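Local coordinates for protein ricin B lectin (Clostridium thermocellum, PDB 3VSF) that is an exo-beta-1,3-galactanase that probably hydrolyses beta-1,3-galactan, joining a family 43 glycoside hydrolase domain to a ricin-type beta-trefoil galactose-binding domain, at residues 191-196 / 239-244. Sequence-based numbering, arbitrary orientation.
Sequences VDTDGK and LIKRNG
K241 reaches from the end of strand 237-241 to D192 and T193, linking the innermost strand of one four-stranded blade of the five-bladed beta-propeller, the GH43 catalytic fold, to the hairpin turn after strand 187-191 of the preceding blade. The charged contact is a salt bridge between D192 OD1 and K241 NZ, long at 3.3 Å. As a hydrogen bond it is weak, and a second weak one runs from K241 NZ to T193 OG1 at 3.4 Å. The lysine spans the gap because its chain is fully extended, with CG anti to the backbone N (chi1 -176°). Y246, on the next strand of the same blade, places its OH within hydrogen-bonding range of both K241 NZ and, weakly, D192 OD1, tying the charged pair to the lysine's own blade.

Nonpolar contact is slight: T193 CG2 lies 4.0 Å from K241 CD, the two side chains crossing at about a right angle, while F190 touches the lysine chain. The backbones themselves do not meet: the closest CA atoms, those of D192 and K241, are 7.8 Å apart, and side chains alone make the contact.

Local bonds shape the turn that presents the two partners. Residues 192-195 form a type I beta turn, with G195 N bonded to D192 O, and D194 OD1 receives K196 N in an Asx turn. The carboxylate of D192 is bound to the turn as well as to the lysine: its OD1 also accepts a weak, bent bond from T193 N, 2.9 Å long with an angle of 145° at the hydrogen.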
loop_
_atom_site.group_PDB
_atom_site.type_symbol
_atom_site.label_atom_id
_atom_site.label_comp_id
_atom_site.label_asym_id
_atom_site.label_seq_id
_atom_site.Cartn_x
_atom_site.Cartn_y
_atom_site.Cartn_z
ATOM N N VAL A 191 16.899 0.341 -7.984
ATOM C CA VAL A 191 17.875 -0.255 -8.889
ATOM C C VAL A 191 17.235 -0.519 -10.247
ATOM O O VAL A 191 16.308 -1.322 -10.357
ATOM C CB VAL A 191 18.423 -1.580 -8.329
ATOM C CG1 VAL A 191 19.589 -2.068 -9.177
ATOM C CG2 VAL A 191 18.849 -1.408 -6.881
ATOM N N ASP A 192 17.734 0.156 -11.277
ATOM C CA ASP A 192 17.154 0.050 -12.611
ATOM C C ASP A 192 17.592 -1.229 -13.325
ATOM O O ASP A 192 18.492 -1.933 -12.863
ATOM C CB ASP A 192 17.513 1.280 -13.449
ATOM C CG ASP A 192 16.644 1.418 -14.686
ATOM O OD1 ASP A 192 15.495 0.929 -14.666
ATOM O OD2 ASP A 192 17.111 2.020 -15.676
ATOM N N THR A 193 16.948 -1.521 -14.452
ATOM C CA THR A 193 17.243 -2.725 -15.223
ATOM C C THR A 193 18.678 -2.730 -15.739
ATOM O O THR A 193 19.334 -3.772 -15.759
ATOM C CB THR A 193 16.286 -2.873 -16.423
ATOM O OG1 THR A 193 16.448 -1.757 -17.308
ATOM C CG2 THR A 193 14.841 -2.938 -15.952
ATOM N N ASP A 194 19.158 -1.563 -16.156
ATOM C CA ASP A 194 20.508 -1.435 -16.696
ATOM C C ASP A 194 21.576 -1.570 -15.613
ATOM O O ASP A 194 22.769 -1.621 -15.909
ATOM C CB ASP A 194 20.668 -0.106 -17.438
ATOM C CG ASP A 194 20.228 1.084 -16.608
ATOM O OD1 ASP A 194 20.171 0.960 -15.366
ATOM O OD2 ASP A 194 19.939 2.148 -17.197
ATOM N N GLY A 195 21.139 -1.628 -14.359
ATOM C CA GLY A 195 22.052 -1.794 -13.244
ATOM C C GLY A 195 22.452 -0.486 -12.591
ATOM O O GLY A 195 23.275 -0.465 -11.677
ATOM N N LYS A 196 21.870 0.613 -13.060
ATOM C CA LYS A 196 22.151 1.922 -12.481
ATOM C C LYS A 196 21.403 2.121 -11.168
ATOM O O LYS A 196 20.198 1.880 -11.084
ATOM C CB LYS A 196 21.797 3.041 -13.465
ATOM C CG LYS A 196 22.843 3.279 -14.540
ATOM C CD LYS A 196 22.501 4.502 -15.376
ATOM C CE LYS A 196 23.664 4.905 -16.271
ATOM N NZ LYS A 196 24.063 3.813 -17.199
ATOM N N LEU A 239 10.003 4.425 -5.465
ATOM C CA LEU A 239 10.307 4.300 -6.885
ATOM C C LEU A 239 10.354 2.842 -7.327
ATOM O O LEU A 239 11.123 2.046 -6.789
ATOM C CB LEU A 239 11.630 4.995 -7.212
ATOM C CG LEU A 239 12.001 5.066 -8.694
ATOM C CD1 LEU A 239 10.867 5.684 -9.498
ATOM C CD2 LEU A 239 13.290 5.848 -8.889
ATOM N N ILE A 240 9.522 2.499 -8.307
ATOM C CA ILE A 240 9.466 1.138 -8.832
ATOM C C ILE A 240 9.333 1.131 -10.353
ATOM O O ILE A 240 9.113 2.171 -10.972
ATOM C CB ILE A 240 8.295 0.342 -8.225
ATOM C CG1 ILE A 240 6.958 0.971 -8.622
ATOM C CG2 ILE A 240 8.423 0.262 -6.712
ATOM C CD1 ILE A 240 5.753 0.256 -8.049
ATOM N N LYS A 241 9.465 -0.052 -10.945
ATOM C CA LYS A 241 9.352 -0.212 -12.390
ATOM C C LYS A 241 8.649 -1.527 -12.712
ATOM O O LYS A 241 8.801 -2.510 -11.988
ATOM C CB LYS A 241 10.739 -0.181 -13.036
ATOM C CG LYS A 241 10.731 -0.241 -14.555
ATOM C CD LYS A 241 12.146 -0.172 -15.110
ATOM C CE LYS A 241 12.150 -0.118 -16.630
ATOM N NZ LYS A 241 13.530 0.008 -17.177
ATOM N N ARG A 242 7.876 -1.544 -13.794
ATOM C CA ARG A 242 7.139 -2.746 -14.170
ATOM C C ARG A 242 7.444 -3.196 -15.597
ATOM O O ARG A 242 8.207 -4.139 -15.807
ATOM C CB ARG A 242 5.633 -2.538 -13.985
ATOM C CG ARG A 242 4.841 -3.834 -13.899
ATOM C CD ARG A 242 3.353 -3.570 -13.729
ATOM N NE ARG A 242 2.580 -4.075 -14.860
ATOM C CZ ARG A 242 2.062 -5.297 -14.925
ATOM N NH1 ARG A 242 2.229 -6.145 -13.919
ATOM N NH2 ARG A 242 1.373 -5.672 -15.994
ATOM N N ASN A 243 6.845 -2.522 -16.575
ATOM C CA ASN A 243 7.034 -2.884 -17.977
ATOM C C ASN A 243 7.531 -1.709 -18.806
ATOM O O ASN A 243 6.817 -1.206 -19.674
ATOM C CB ASN A 243 5.731 -3.416 -18.571
ATOM C CG ASN A 243 5.109 -4.507 -17.725
ATOM O OD1 ASN A 243 5.809 -5.246 -17.035
ATOM N ND2 ASN A 243 3.786 -4.609 -17.771
ATOM N N GLY A 244 8.758 -1.277 -18.543
ATOM C CA GLY A 244 9.300 -0.102 -19.199
ATOM C C GLY A 244 8.613 1.143 -18.675
ATOM O O GLY A 244 8.759 2.232 -19.231
#